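PDB 6UKF: HhaI Restriction Endonuclease from Haemophilus parahaemolyticus, which cuts double-stranded DNA as a type II restriction endonuclease, probably hydrolysing the phosphodiester backbone within the recognition sequence GCGC. Local coordinates for residues N115-Y120 with E142-Y147; F148-T153 with V230-S235; I156-S161 with N224-N229; K167-F172 with Y183-L188. All coordinates share one frame; numbering follows the deposited sequence. Where two conformers were deposited one is given.

Contact 1: N115-Y120 with E142-Y147. With PO4 (phosphate ion), chain Q; nucleotides of chain B.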
# COMPACT_ATOMS: atom_id res chain seq x y z
N ASN A 115 2.11 8.98 -15.14
CA ASN A 115 0.89 8.73 -15.89
C ASN A 115 0.21 7.44 -15.45
O ASN A 115 -1.02 7.37 -15.40
CB ASN A 115 1.17 8.73 -17.39
CG ASN A 115 1.36 10.13 -17.94
OD1 ASN A 115 0.80 11.09 -17.42
ND2 ASN A 115 2.16 10.25 -19.00
N TRP A 116 0.98 6.41 -15.11
CA TRP A 116 0.36 5.22 -14.53
C TRP A 116 -0.38 5.58 -13.25
O TRP A 116 -1.53 5.18 -13.04
CB TRP A 116 1.41 4.13 -14.24
CG TRP A 116 0.76 2.87 -13.77
CD1 TRP A 116 0.39 1.80 -14.53
CD2 TRP A 116 0.36 2.55 -12.43
NE1 TRP A 116 -0.21 0.84 -13.75
CE2 TRP A 116 -0.24 1.28 -12.45
CE3 TRP A 116 0.46 3.22 -11.20
CZ2 TRP A 116 -0.73 0.66 -11.30
CZ3 TRP A 116 -0.03 2.61 -10.06
CH2 TRP A 116 -0.62 1.34 -10.12
N ILE A 117 0.28 6.34 -12.37
CA ILE A 117 -0.32 6.74 -11.10
C ILE A 117 -1.61 7.52 -11.35
O ILE A 117 -2.64 7.28 -10.71
CB ILE A 117 0.70 7.55 -10.28
CG1 ILE A 117 1.77 6.60 -9.72
CG2 ILE A 117 0.02 8.33 -9.15
CD1 ILE A 117 2.95 7.31 -9.08
N LYS A 118 -1.58 8.46 -12.29
CA LYS A 118 -2.78 9.24 -12.58
C LYS A 118 -3.91 8.35 -13.07
O LYS A 118 -5.05 8.46 -12.60
CB LYS A 118 -2.46 10.33 -13.61
CG LYS A 118 -1.61 11.45 -13.06
CD LYS A 118 -1.25 12.47 -14.12
CE LYS A 118 -0.48 13.63 -13.51
NZ LYS A 118 -0.05 14.61 -14.55
N GLU A 119 -3.62 7.46 -14.02
CA GLU A 119 -4.63 6.54 -14.52
C GLU A 119 -5.20 5.70 -13.39
O GLU A 119 -6.42 5.58 -13.23
CB GLU A 119 -4.02 5.63 -15.58
CG GLU A 119 -3.65 6.31 -16.89
CD GLU A 119 -4.81 6.38 -17.87
OE1 GLU A 119 -5.75 5.56 -17.75
OE2 GLU A 119 -4.79 7.27 -18.75
N TYR A 120 -4.31 5.10 -12.60
CA TYR A 120 -4.75 4.18 -11.56
C TYR A 120 -5.61 4.88 -10.52
O TYR A 120 -6.70 4.41 -10.18
CB TYR A 120 -3.53 3.54 -10.89
CG TYR A 120 -3.90 2.67 -9.72
CD1 TYR A 120 -4.59 1.48 -9.91
CD2 TYR A 120 -3.57 3.04 -8.43
CE1 TYR A 120 -4.93 0.69 -8.85
CE2 TYR A 120 -3.91 2.25 -7.35
CZ TYR A 120 -4.59 1.07 -7.57
OH TYR A 120 -4.94 0.27 -6.51
N GLU A 142 -4.40 15.31 -11.23
CA GLU A 142 -3.85 15.74 -12.52
C GLU A 142 -2.55 16.52 -12.38
O GLU A 142 -1.85 16.69 -13.39
CB GLU A 142 -4.88 16.56 -13.30
CG GLU A 142 -5.39 17.79 -12.57
CD GLU A 142 -6.71 17.55 -11.86
OE1 GLU A 142 -7.46 18.53 -11.68
OE2 GLU A 142 -7.00 16.40 -11.45
N HIS A 143 -2.20 17.00 -11.19
CA HIS A 143 -0.97 17.77 -10.98
C HIS A 143 0.06 17.03 -10.15
O HIS A 143 0.98 17.65 -9.61
CB HIS A 143 -1.29 19.13 -10.37
CG HIS A 143 -1.97 20.06 -11.32
ND1 HIS A 143 -2.29 21.36 -10.98
CD2 HIS A 143 -2.39 19.89 -12.59
CE1 HIS A 143 -2.89 21.94 -12.01
NE2 HIS A 143 -2.96 21.07 -13.00
N PHE A 144 -0.05 15.70 -10.08
CA PHE A 144 0.80 14.89 -9.22
C PHE A 144 2.28 15.20 -9.38
O PHE A 144 3.02 15.27 -8.38
CB PHE A 144 0.54 13.41 -9.53
CG PHE A 144 1.07 12.46 -8.51
CD1 PHE A 144 0.30 12.08 -7.43
CD2 PHE A 144 2.35 11.94 -8.63
CE1 PHE A 144 0.78 11.21 -6.49
CE2 PHE A 144 2.84 11.06 -7.68
CZ PHE A 144 2.05 10.70 -6.61
N GLU A 145 2.75 15.37 -10.61
CA GLU A 145 4.18 15.49 -10.85
C GLU A 145 4.78 16.76 -10.25
O GLU A 145 6.00 16.84 -10.09
CB GLU A 145 4.49 15.42 -12.35
CG GLU A 145 4.15 16.67 -13.17
CD GLU A 145 2.67 16.79 -13.50
OE1 GLU A 145 1.90 16.01 -13.04
OE2 GLU A 145 2.29 17.78 -14.31
N HIS A 146 3.95 17.76 -9.94
CA HIS A 146 4.45 18.98 -9.33
C HIS A 146 4.75 18.82 -7.85
O HIS A 146 5.33 19.73 -7.25
CB HIS A 146 3.43 20.11 -9.53
CG HIS A 146 3.20 20.45 -10.97
ND1 HIS A 146 4.18 21.01 -11.76
CD2 HIS A 146 2.12 20.30 -11.76
CE1 HIS A 146 3.70 21.20 -12.98
NE2 HIS A 146 2.45 20.78 -13.00
N TYR A 147 4.39 17.69 -7.26
CA TYR A 147 4.52 17.47 -5.82
C TYR A 147 5.44 16.33 -5.45
O TYR A 147 6.13 16.42 -4.44
CB TYR A 147 3.13 17.21 -5.23
CG TYR A 147 2.23 18.41 -5.36
CD1 TYR A 147 1.45 18.60 -6.49
CD2 TYR A 147 2.19 19.37 -4.37
CE1 TYR A 147 0.64 19.70 -6.63
CE2 TYR A 147 1.38 20.48 -4.49
CZ TYR A 147 0.61 20.65 -5.62
OH TYR A 147 -0.20 21.75 -5.74
P PO4 Q . 7.70 20.92 -11.42
O1 PO4 Q . 8.72 20.68 -10.34
O2 PO4 Q . 8.35 21.62 -12.58
O3 PO4 Q . 7.13 19.60 -11.89
O4 PO4 Q . 6.58 21.77 -10.89
P DG B 8 -2.94 -0.25 -3.75
OP1 DG B 8 -3.83 0.84 -4.19
OP2 DG B 8 -1.54 -0.31 -4.25
O5' DG B 8 -2.92 -0.23 -2.16
C5' DG B 8 -4.15 -0.11 -1.46
C4' DG B 8 -3.94 -0.21 0.02
O4' DG B 8 -3.53 -1.54 0.38
C3' DG B 8 -2.84 0.69 0.57
O3' DG B 8 -3.35 1.95 0.84
C2' DG B 8 -2.39 -0.04 1.82
C1' DG B 8 -2.58 -1.49 1.44
N9 DG B 8 -1.38 -2.19 0.98
C8 DG B 8 -0.95 -2.33 -0.32
N7 DG B 8 0.13 -3.07 -0.42
C5 DG B 8 0.42 -3.44 0.88
C6 DG B 8 1.46 -4.25 1.40
O6 DG B 8 2.37 -4.81 0.78
N1 DG B 8 1.38 -4.37 2.78
C2 DG B 8 0.41 -3.79 3.57
N2 DG B 8 0.49 -4.03 4.88
N3 DG B 8 -0.57 -3.04 3.10
C4 DG B 8 -0.51 -2.91 1.75
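Lys118 NZ is gripped by two oxygens of the facing turn: Glu145 OE1 at 2.8 Å, in a salt bridge, and the backbone oxygen Glu142 O at 3.0 Å. These bonds join helix 110-123 to the loop that leads from strand 136-140 into strand 148-156, in a nuclease whose mixed sheet and flanking helices are consistent with the PD-(D/E)XK fold. Lys118 runs extended beyond CG across the turn, whereas Glu145 reaches it by a folded route, with its chain bent at chi2 (-79°). NZ stands above the carboxylate plane of Glu145 and above the plane of the Glu142 carbonyl. The carboxylate probably offsets the ammonium charge, while the carbonyl fixes the lysine tip against the backbone. Next to these bonds, Lys118 CE rests on Phe144 CB (4.1 Å). Farther in, the side chains of Ile117 and Phe144 meet at about a right angle, and the ring also packs edge-to-face with Phe129. The two ends of the contact hold phosphates of different origin. Tyr120 OH donates to OP1 of DG8 of chain B over 2.6 Å, and His146 ND1 donates to O4 of a phosphate ion, probably from the crystallisation liquor, with an N-H...O angle of 174°. The apolar part is a CH-pi contact, in which Ile117 CG2 sits over the centre of the Phe144 ring, 3.9 Å from its centroid.

Contact 2: F148-T153 with V230-S235. With CA (calcium ion), chain R; EDO (1,2-ethanediol), chain F.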
# COMPACT_ATOMS: atom_id res chain seq x y z
N PHE A 148 5.48 15.26 -6.24
CA PHE A 148 6.23 14.07 -5.88
C PHE A 148 7.19 13.68 -6.99
O PHE A 148 6.83 13.70 -8.17
CB PHE A 148 5.30 12.87 -5.62
CG PHE A 148 4.66 12.89 -4.27
CD1 PHE A 148 5.35 12.47 -3.15
CD2 PHE A 148 3.35 13.31 -4.11
CE1 PHE A 148 4.76 12.48 -1.90
CE2 PHE A 148 2.75 13.33 -2.86
CZ PHE A 148 3.46 12.91 -1.76
N ASN A 149 8.41 13.33 -6.60
CA ASN A 149 9.29 12.55 -7.44
C ASN A 149 8.86 11.09 -7.38
O ASN A 149 8.39 10.61 -6.35
CB ASN A 149 10.73 12.66 -6.95
CG ASN A 149 11.27 14.08 -7.01
OD1 ASN A 149 11.77 14.61 -6.02
ND2 ASN A 149 11.14 14.70 -8.17
N VAL A 150 9.01 10.38 -8.50
CA VAL A 150 8.52 9.01 -8.63
C VAL A 150 9.63 8.13 -9.18
O VAL A 150 10.37 8.53 -10.09
CB VAL A 150 7.28 8.93 -9.53
CG1 VAL A 150 6.72 7.50 -9.54
CG2 VAL A 150 6.22 9.92 -9.08
N SER A 151 9.74 6.92 -8.63
CA SER A 151 10.58 5.87 -9.19
C SER A 151 9.78 4.57 -9.19
O SER A 151 8.72 4.46 -8.57
CB SER A 151 11.89 5.70 -8.41
OG SER A 151 11.65 5.21 -7.10
N CYS A 152 10.31 3.58 -9.90
CA CYS A 152 9.59 2.34 -10.15
C CYS A 152 10.58 1.18 -10.09
O CYS A 152 11.64 1.25 -10.70
CB CYS A 152 8.92 2.40 -11.52
SG CYS A 152 8.07 0.92 -12.02
N THR A 153 10.22 0.14 -9.35
CA THR A 153 11.07 -1.04 -9.24
C THR A 153 10.23 -2.30 -9.38
O THR A 153 9.01 -2.28 -9.18
CB THR A 153 11.87 -1.06 -7.93
OG1 THR A 153 12.96 -1.98 -8.05
CG2 THR A 153 10.98 -1.48 -6.76
N VAL A 230 5.75 -4.89 -10.01
CA VAL A 230 6.12 -3.52 -10.28
C VAL A 230 5.46 -2.66 -9.22
O VAL A 230 4.27 -2.81 -8.94
CB VAL A 230 5.65 -3.12 -11.69
CG1 VAL A 230 5.91 -1.65 -11.94
CG2 VAL A 230 6.35 -3.98 -12.73
N ILE A 231 6.23 -1.78 -8.59
CA ILE A 231 5.72 -1.00 -7.47
C ILE A 231 6.38 0.37 -7.48
O ILE A 231 7.57 0.50 -7.77
CB ILE A 231 5.90 -1.76 -6.13
CG1 ILE A 231 5.34 -0.95 -4.96
CG2 ILE A 231 7.36 -2.13 -5.90
CD1 ILE A 231 5.04 -1.80 -3.75
N PHE A 232 5.58 1.39 -7.19
CA PHE A 232 6.00 2.78 -7.33
C PHE A 232 6.33 3.38 -5.97
O PHE A 232 5.62 3.15 -4.99
CB PHE A 232 4.90 3.58 -8.01
CG PHE A 232 4.58 3.08 -9.38
CD1 PHE A 232 3.58 2.14 -9.58
CD2 PHE A 232 5.32 3.49 -10.48
CE1 PHE A 232 3.31 1.65 -10.84
CE2 PHE A 232 5.05 3.01 -11.74
CZ PHE A 232 4.04 2.09 -11.92
N SER A 233 7.42 4.13 -5.93
CA SER A 233 7.82 4.87 -4.75
C SER A 233 7.78 6.36 -5.06
O SER A 233 8.10 6.78 -6.18
CB SER A 233 9.23 4.48 -4.30
OG SER A 233 9.24 3.16 -3.81
N ILE A 234 7.37 7.15 -4.08
CA ILE A 234 7.24 8.59 -4.25
C ILE A 234 7.94 9.30 -3.11
O ILE A 234 7.98 8.81 -1.97
CB ILE A 234 5.77 9.04 -4.39
CG1 ILE A 234 4.99 8.79 -3.10
CG2 ILE A 234 5.12 8.31 -5.56
CD1 ILE A 234 3.55 9.28 -3.16
N SER A 235 8.52 10.46 -3.42
CA SER A 235 9.19 11.29 -2.43
C SER A 235 8.75 12.73 -2.65
O SER A 235 8.90 13.26 -3.76
CB SER A 235 10.71 11.17 -2.56
OG SER A 235 11.36 11.87 -1.51
CA CA R . 12.08 2.47 -6.53
C1 EDO F . 11.25 8.00 -4.77
O1 EDO F . 12.05 6.86 -5.09
C2 EDO F . 11.21 8.95 -5.96
O2 EDO F . 12.53 9.35 -6.32
O HOH W 1 12.29 14.53 -2.96
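Ser151 and Ser233 face each other as a hydrogen-bonded antiparallel pair, with Ser151 N 3.0 Å from Ser233 O. On the face that carries Ser151, Ser233 and Thr153, Ser151 OG binds the calcium ion at 2.8 Å and shares a hydrogen bond with O1 of an ethanediol. Thr153 is part of the metal site, but its OG1 does not reach the ion in the conformer described. These groups are positioned by a regular antiparallel ladder in which the pairs Asn149-Ser235, Ser151-Ser233 and Thr153-Ile231 each form two backbone bonds. The other face is apolar. Ile234 CD1 sits over the centre of the Phe148 ring, 3.6 Å from its centroid, and CG2 of the same isoleucine lies beside Val150 CG2. Cys152 SG, anti to its backbone N (chi1 177°), approaches the Phe232 ring obliquely and meets Val230 CG1 at 3.4 Å. Strand 51-62 continues the sheet beyond 228-236, and 104-105 beyond 148-156; helix 110-123 packs on Val150 and Cys152, helix 80-91 on Val230 and Phe232.

Contact 3: I156-S161 with N224-N229. With EDO (1,2-ethanediol), chain D; nucleotides of chain C; nucleotides of chain B.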
# COMPACT_ATOMS: atom_id res chain seq x y z
N ILE A 156 10.31 -8.79 -5.52
CA ILE A 156 9.51 -9.74 -4.76
C ILE A 156 8.91 -9.03 -3.56
O ILE A 156 9.63 -8.40 -2.78
CB ILE A 156 10.40 -10.90 -4.30
CG1 ILE A 156 10.95 -11.68 -5.49
CG2 ILE A 156 9.62 -11.82 -3.35
CD1 ILE A 156 12.02 -12.69 -5.10
N LYS A 157 7.60 -9.13 -3.40
CA LYS A 157 6.95 -8.69 -2.17
C LYS A 157 6.07 -9.84 -1.67
O LYS A 157 5.01 -10.11 -2.24
CB LYS A 157 6.16 -7.40 -2.34
CG LYS A 157 5.57 -6.91 -1.02
CD LYS A 157 5.22 -5.42 -1.03
CE LYS A 157 4.20 -5.06 -2.10
NZ LYS A 157 2.86 -5.67 -1.87
N LYS A 158 6.55 -10.51 -0.63
CA LYS A 158 5.80 -11.58 0.00
C LYS A 158 4.38 -11.12 0.31
O LYS A 158 4.16 -9.99 0.73
CB LYS A 158 6.52 -11.94 1.31
CG LYS A 158 5.98 -13.15 2.02
CD LYS A 158 6.70 -13.30 3.35
CE LYS A 158 6.24 -14.53 4.11
NZ LYS A 158 6.87 -14.59 5.45
N SER A 159 3.42 -12.02 0.09
CA SER A 159 2.04 -11.71 0.41
C SER A 159 1.86 -11.65 1.93
O SER A 159 2.75 -11.99 2.71
CB SER A 159 1.10 -12.74 -0.22
OG SER A 159 1.11 -12.64 -1.63
N GLY A 160 0.68 -11.18 2.34
CA GLY A 160 0.43 -10.85 3.72
C GLY A 160 -0.03 -12.03 4.56
O GLY A 160 -0.17 -13.16 4.10
N SER A 161 -0.31 -11.72 5.82
CA SER A 161 -0.64 -12.73 6.81
C SER A 161 -2.14 -12.95 6.87
O SER A 161 -2.93 -12.29 6.19
CB SER A 161 -0.13 -12.27 8.18
OG SER A 161 -0.77 -11.07 8.56
N ASN A 224 3.09 -17.97 2.23
CA ASN A 224 4.12 -18.70 1.50
C ASN A 224 4.20 -18.24 0.05
O ASN A 224 4.84 -18.91 -0.77
CB ASN A 224 3.87 -20.21 1.57
CG ASN A 224 4.00 -20.77 2.98
OD1 ASN A 224 4.89 -20.37 3.73
ND2 ASN A 224 3.11 -21.69 3.33
N THR A 225 3.58 -17.11 -0.29
CA THR A 225 3.54 -16.59 -1.65
C THR A 225 4.57 -15.47 -1.79
O THR A 225 4.56 -14.51 -1.01
CB THR A 225 2.15 -16.06 -1.98
OG1 THR A 225 1.18 -17.10 -1.79
CG2 THR A 225 2.09 -15.57 -3.42
N PHE A 226 5.45 -15.59 -2.78
CA PHE A 226 6.59 -14.70 -2.97
C PHE A 226 6.66 -14.20 -4.41
O PHE A 226 7.68 -14.32 -5.09
CB PHE A 226 7.91 -15.37 -2.60
CG PHE A 226 8.06 -15.65 -1.13
CD1 PHE A 226 8.73 -14.75 -0.31
CD2 PHE A 226 7.55 -16.81 -0.57
CE1 PHE A 226 8.88 -15.00 1.04
CE2 PHE A 226 7.70 -17.06 0.78
CZ PHE A 226 8.36 -16.16 1.58
N ASN A 227 5.54 -13.68 -4.91
CA ASN A 227 5.53 -13.16 -6.27
C ASN A 227 6.12 -11.76 -6.32
O ASN A 227 6.34 -11.10 -5.30
CB ASN A 227 4.11 -13.20 -6.84
CG ASN A 227 3.63 -14.61 -7.11
OD1 ASN A 227 4.43 -15.53 -7.27
ND2 ASN A 227 2.31 -14.79 -7.16
N ALA A 228 6.40 -11.29 -7.54
CA ALA A 228 7.09 -10.04 -7.77
C ALA A 228 6.15 -9.04 -8.44
O ALA A 228 5.37 -9.40 -9.33
CB ALA A 228 8.32 -10.25 -8.66
N ASN A 229 6.26 -7.80 -8.00
CA ASN A 229 5.39 -6.73 -8.51
C ASN A 229 6.20 -5.51 -8.94
O ASN A 229 7.24 -5.20 -8.32
CB ASN A 229 4.35 -6.30 -7.47
CG ASN A 229 4.85 -6.27 -6.04
OD1 ASN A 229 4.21 -6.82 -5.14
ND2 ASN A 229 5.99 -5.62 -5.81
C1 EDO D . 10.05 -13.53 5.07
O1 EDO D . 9.85 -14.94 4.94
C2 EDO D . 10.52 -13.22 6.48
O2 EDO D . 9.41 -13.35 7.38
P DC C 6 6.25 -11.13 7.02
OP1 DC C 6 7.55 -11.29 7.70
OP2 DC C 6 5.65 -12.29 6.33
O5' DC C 6 5.16 -10.58 8.05
C5' DC C 6 5.52 -9.55 8.96
C4' DC C 6 4.38 -8.56 9.15
O4' DC C 6 4.22 -7.76 7.94
C3' DC C 6 3.00 -9.16 9.41
O3' DC C 6 2.27 -8.29 10.26
C2' DC C 6 2.41 -9.25 8.00
C1' DC C 6 2.91 -7.94 7.41
N1 DC C 6 2.99 -7.87 5.93
C2 DC C 6 2.70 -6.66 5.31
O2 DC C 6 2.37 -5.70 6.00
N3 DC C 6 2.77 -6.58 3.96
C4 DC C 6 3.13 -7.65 3.24
N4 DC C 6 3.20 -7.52 1.91
C5 DC C 6 3.45 -8.89 3.86
C6 DC C 6 3.37 -8.96 5.20
P DG B 6 -0.70 -12.61 -7.57
OP1 DG B 6 -0.84 -12.68 -9.04
OP2 DG B 6 0.65 -12.73 -6.96
O5' DG B 6 -1.36 -11.26 -7.05
C5' DG B 6 -2.70 -10.97 -7.42
C4' DG B 6 -3.16 -9.69 -6.76
O4' DG B 6 -3.29 -9.90 -5.33
C3' DG B 6 -2.21 -8.49 -6.93
O3' DG B 6 -2.99 -7.35 -7.23
C2' DG B 6 -1.50 -8.40 -5.58
C1' DG B 6 -2.58 -8.88 -4.63
N9 DG B 6 -2.11 -9.45 -3.38
C8 DG B 6 -1.08 -10.34 -3.19
N7 DG B 6 -0.92 -10.69 -1.94
C5 DG B 6 -1.91 -9.99 -1.26
C6 DG B 6 -2.23 -9.96 0.12
O6 DG B 6 -1.68 -10.57 1.05
N1 DG B 6 -3.31 -9.12 0.39
C2 DG B 6 -3.99 -8.40 -0.56
N2 DG B 6 -5.01 -7.65 -0.12
N3 DG B 6 -3.71 -8.42 -1.85
C4 DG B 6 -2.66 -9.24 -2.13
P DG C 7 0.84 -8.71 10.86
OP1 DG C 7 0.85 -8.30 12.28
OP2 DG C 7 0.55 -10.11 10.50
O5' DG C 7 -0.20 -7.76 10.09
C5' DG C 7 -0.25 -6.37 10.39
C4' DG C 7 -1.54 -5.73 9.92
O4' DG C 7 -1.49 -5.53 8.47
C3' DG C 7 -2.82 -6.54 10.15
O3' DG C 7 -3.91 -5.63 10.37
C2' DG C 7 -2.95 -7.36 8.87
C1' DG C 7 -2.41 -6.40 7.82
N9 DG C 7 -1.69 -7.04 6.73
C8 DG C 7 -0.76 -8.05 6.83
N7 DG C 7 -0.25 -8.40 5.68
C5 DG C 7 -0.87 -7.56 4.76
C6 DG C 7 -0.72 -7.48 3.36
O6 DG C 7 0.02 -8.15 2.63
N1 DG C 7 -1.53 -6.49 2.81
C2 DG C 7 -2.38 -5.69 3.53
N2 DG C 7 -3.09 -4.79 2.83
N3 DG C 7 -2.53 -5.76 4.84
C4 DG C 7 -1.75 -6.71 5.39
O HOH W 2 3.44 -12.19 -3.31
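Lys158 lies alongside Phe226, its CG over the ring face toward the rim, in a CH-pi contact 4.0 Å from the centroid. This is the solvent side: Phe226 is exposed, with an ethanediol oxygen at its ring edge. The inner part is tighter: beyond the Ile156-Ala228 bridge, the loop leaving strand 148-156 and the one entering strand 228-236 are joined by single backbone bonds, Lys157 N to Asn227 O and Ser159 N to Thr225 O (both 3.0 Å). A water links Lys157 O, Ser159 OG and Asn227 N. Asn229 OD1 lies against Lys157 CB (3.5 Å); Lys157 NZ bonds a guanine O6 and Gln56. Lys158 NZ, ending an extended chain, donates to OP2 of DC6 of chain C. Asn227 ND2 donates to OP2 of DG6 of chain B. Ser159 OG reaches N7 of that guanine at 2.8 Å, Gly160 N its O6, and Lys158 O accepts from the cytosine N4. N7, O6 and N4 being major-groove atoms, the loops combine base readout with contacts to DNA phosphates.

Contact 4: K167-F172 with Y183-L188. With EDO (1,2-ethanediol), chain H; nucleotides of chain B.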
# COMPACT_ATOMS: atom_id res chain seq x y z
N LYS A 167 -8.97 -24.16 12.52
CA LYS A 167 -8.31 -25.28 11.86
C LYS A 167 -6.82 -25.33 12.18
O LYS A 167 -6.24 -26.42 12.28
CB LYS A 167 -8.53 -25.20 10.35
CG LYS A 167 -7.85 -26.31 9.56
CD LYS A 167 -8.08 -26.15 8.06
N SER A 168 -6.19 -24.17 12.36
CA SER A 168 -4.76 -24.10 12.63
C SER A 168 -4.42 -24.09 14.11
O SER A 168 -3.23 -24.16 14.46
CB SER A 168 -4.17 -22.85 11.98
OG SER A 168 -4.54 -22.75 10.62
N LEU A 169 -5.42 -24.00 14.98
CA LEU A 169 -5.14 -23.88 16.42
C LEU A 169 -4.35 -25.06 16.96
O LEU A 169 -3.39 -24.83 17.71
CB LEU A 169 -6.46 -23.64 17.17
CG LEU A 169 -6.37 -23.42 18.68
CD1 LEU A 169 -5.43 -22.28 19.01
CD2 LEU A 169 -7.74 -23.14 19.25
N PRO A 170 -4.68 -26.32 16.65
CA PRO A 170 -3.84 -27.42 17.14
C PRO A 170 -2.38 -27.30 16.72
O PRO A 170 -1.49 -27.50 17.55
CB PRO A 170 -4.52 -28.66 16.54
CG PRO A 170 -5.93 -28.25 16.34
CD PRO A 170 -5.89 -26.81 15.97
N ASP A 171 -2.11 -26.99 15.45
CA ASP A 171 -0.73 -26.83 15.02
C ASP A 171 -0.04 -25.71 15.80
O ASP A 171 1.14 -25.82 16.13
CB ASP A 171 -0.65 -26.54 13.52
CG ASP A 171 -0.87 -27.78 12.68
OD1 ASP A 171 -1.25 -27.64 11.50
OD2 ASP A 171 -0.69 -28.90 13.21
N PHE A 172 -0.77 -24.63 16.09
CA PHE A 172 -0.15 -23.53 16.82
C PHE A 172 0.16 -23.92 18.26
O PHE A 172 1.25 -23.63 18.77
CB PHE A 172 -1.02 -22.28 16.78
CG PHE A 172 -0.40 -21.12 17.49
CD1 PHE A 172 0.79 -20.58 17.04
CD2 PHE A 172 -0.98 -20.58 18.63
CE1 PHE A 172 1.39 -19.52 17.69
CE2 PHE A 172 -0.39 -19.52 19.28
CZ PHE A 172 0.80 -18.99 18.81
N TYR A 183 2.08 -20.84 28.12
CA TYR A 183 0.95 -20.11 27.57
C TYR A 183 -0.37 -20.70 28.03
O TYR A 183 -0.44 -21.82 28.54
CB TYR A 183 0.99 -20.13 26.04
CG TYR A 183 0.63 -21.49 25.47
CD1 TYR A 183 -0.68 -21.79 25.12
CD2 TYR A 183 1.59 -22.47 25.30
CE1 TYR A 183 -1.02 -23.03 24.62
CE2 TYR A 183 1.27 -23.71 24.79
CZ TYR A 183 -0.04 -23.99 24.45
OH TYR A 183 -0.37 -25.23 23.95
N THR A 184 -1.42 -19.92 27.80
CA THR A 184 -2.81 -20.34 27.90
C THR A 184 -3.54 -19.72 26.73
O THR A 184 -3.28 -18.56 26.38
CB THR A 184 -3.44 -19.83 29.20
OG1 THR A 184 -2.71 -20.34 30.33
CG2 THR A 184 -4.90 -20.25 29.30
N MET A 185 -4.45 -20.47 26.11
CA MET A 185 -5.26 -19.97 25.01
C MET A 185 -6.68 -19.74 25.49
O MET A 185 -7.25 -20.59 26.18
CB MET A 185 -5.33 -20.96 23.84
CG MET A 185 -4.02 -21.29 23.16
SD MET A 185 -3.27 -19.90 22.27
CE MET A 185 -4.57 -19.43 21.13
N ARG A 186 -7.24 -18.59 25.13
CA ARG A 186 -8.65 -18.27 25.36
C ARG A 186 -9.26 -18.14 23.97
O ARG A 186 -9.19 -17.08 23.35
CB ARG A 186 -8.78 -16.98 26.16
N GLY A 187 -9.84 -19.23 23.48
CA GLY A 187 -10.22 -19.26 22.08
C GLY A 187 -8.97 -19.17 21.21
O GLY A 187 -8.02 -19.95 21.37
N LEU A 188 -8.97 -18.22 20.29
CA LEU A 188 -7.82 -17.97 19.43
C LEU A 188 -6.87 -16.93 20.00
O LEU A 188 -5.84 -16.65 19.38
CB LEU A 188 -8.29 -17.54 18.04
CG LEU A 188 -9.12 -18.59 17.30
CD1 LEU A 188 -9.73 -18.01 16.04
CD2 LEU A 188 -8.26 -19.81 16.98
C1 EDO H . -6.33 -14.08 15.50
O1 EDO H . -5.31 -13.30 14.88
C2 EDO H . -6.28 -13.86 17.01
O2 EDO H . -5.08 -14.44 17.54
P DC B 2 -11.60 -21.81 9.93
OP1 DC B 2 -11.12 -22.85 10.87
OP2 DC B 2 -11.62 -20.39 10.35
O5' DC B 2 -10.76 -21.95 8.58
C5' DC B 2 -10.69 -23.20 7.91
C4' DC B 2 -10.04 -23.06 6.55
O4' DC B 2 -10.89 -22.28 5.68
C3' DC B 2 -8.68 -22.36 6.56
O3' DC B 2 -7.69 -23.22 5.99
C2' DC B 2 -8.89 -21.08 5.73
C1' DC B 2 -10.09 -21.44 4.87
N1 DC B 2 -10.92 -20.28 4.43
C2 DC B 2 -11.16 -20.08 3.06
O2 DC B 2 -10.67 -20.87 2.24
N3 DC B 2 -11.91 -19.03 2.67
C4 DC B 2 -12.42 -18.20 3.58
N4 DC B 2 -13.16 -17.17 3.15
C5 DC B 2 -12.19 -18.38 4.98
C6 DC B 2 -11.45 -19.42 5.35
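Leu169 and Met185 pass side by side, running opposite ways, with Leu169 CD1 3.7 Å from Met185 CE in the conformer described. The contact packs the N-terminal part of helix 169-179 against a beta hairpin of strands 184-186 and 189-191, whose two-residue loop, Gly187-Leu188, has the backbone angles of a type II' turn. Leu169 CG is anti to its backbone N (chi1 -177°), and from it the second methyl, CD2, reaches the turn: it lies 3.8 Å from Gly187 O and 4.1 Å from Leu188 CD2, where the two leucines cross obliquely. The Met185 chain, in this same conformer, is bent at chi2 and chi3. Its sulfur meets Phe172 edge-on, in the Met-aromatic manner, with SD 4.2 Å from CE2 and near the ring plane. Phe172 in turn meets Phe208 edge-to-face. Leu188 O accepts from an ethanediol. With no hydrogen bond joining the segments, helix and hairpin are held by methyl, thioether and ring contacts, while Lys167 N, at the head of the helix, bonds a DNA phosphate, OP1 of DC2 of chain B.

Overall arrangement
Contacts 1 and 2, both partly buried, lie side by side and touch, Trp116 stacking on Phe232 and both Ile117 and Phe144 packing on Val150, so helix 110-123 and the antiparallel sheet of strands 148-156 and 228-236 share one apolar layer. Contact 3 continues the two strands of contact 2 beyond the sheet: it is buried once DNA is counted, and many of its polar groups go to bases and phosphates. Contact 4 lies at the surface, far out in the chain segment that contact 3 closes off, about 46 Å from contact 1 between centres. The chemistry changes accordingly, from a salt bridge and a metal-bearing strand ladder, through base recognition, to packing without hydrogen bonds at the periphery.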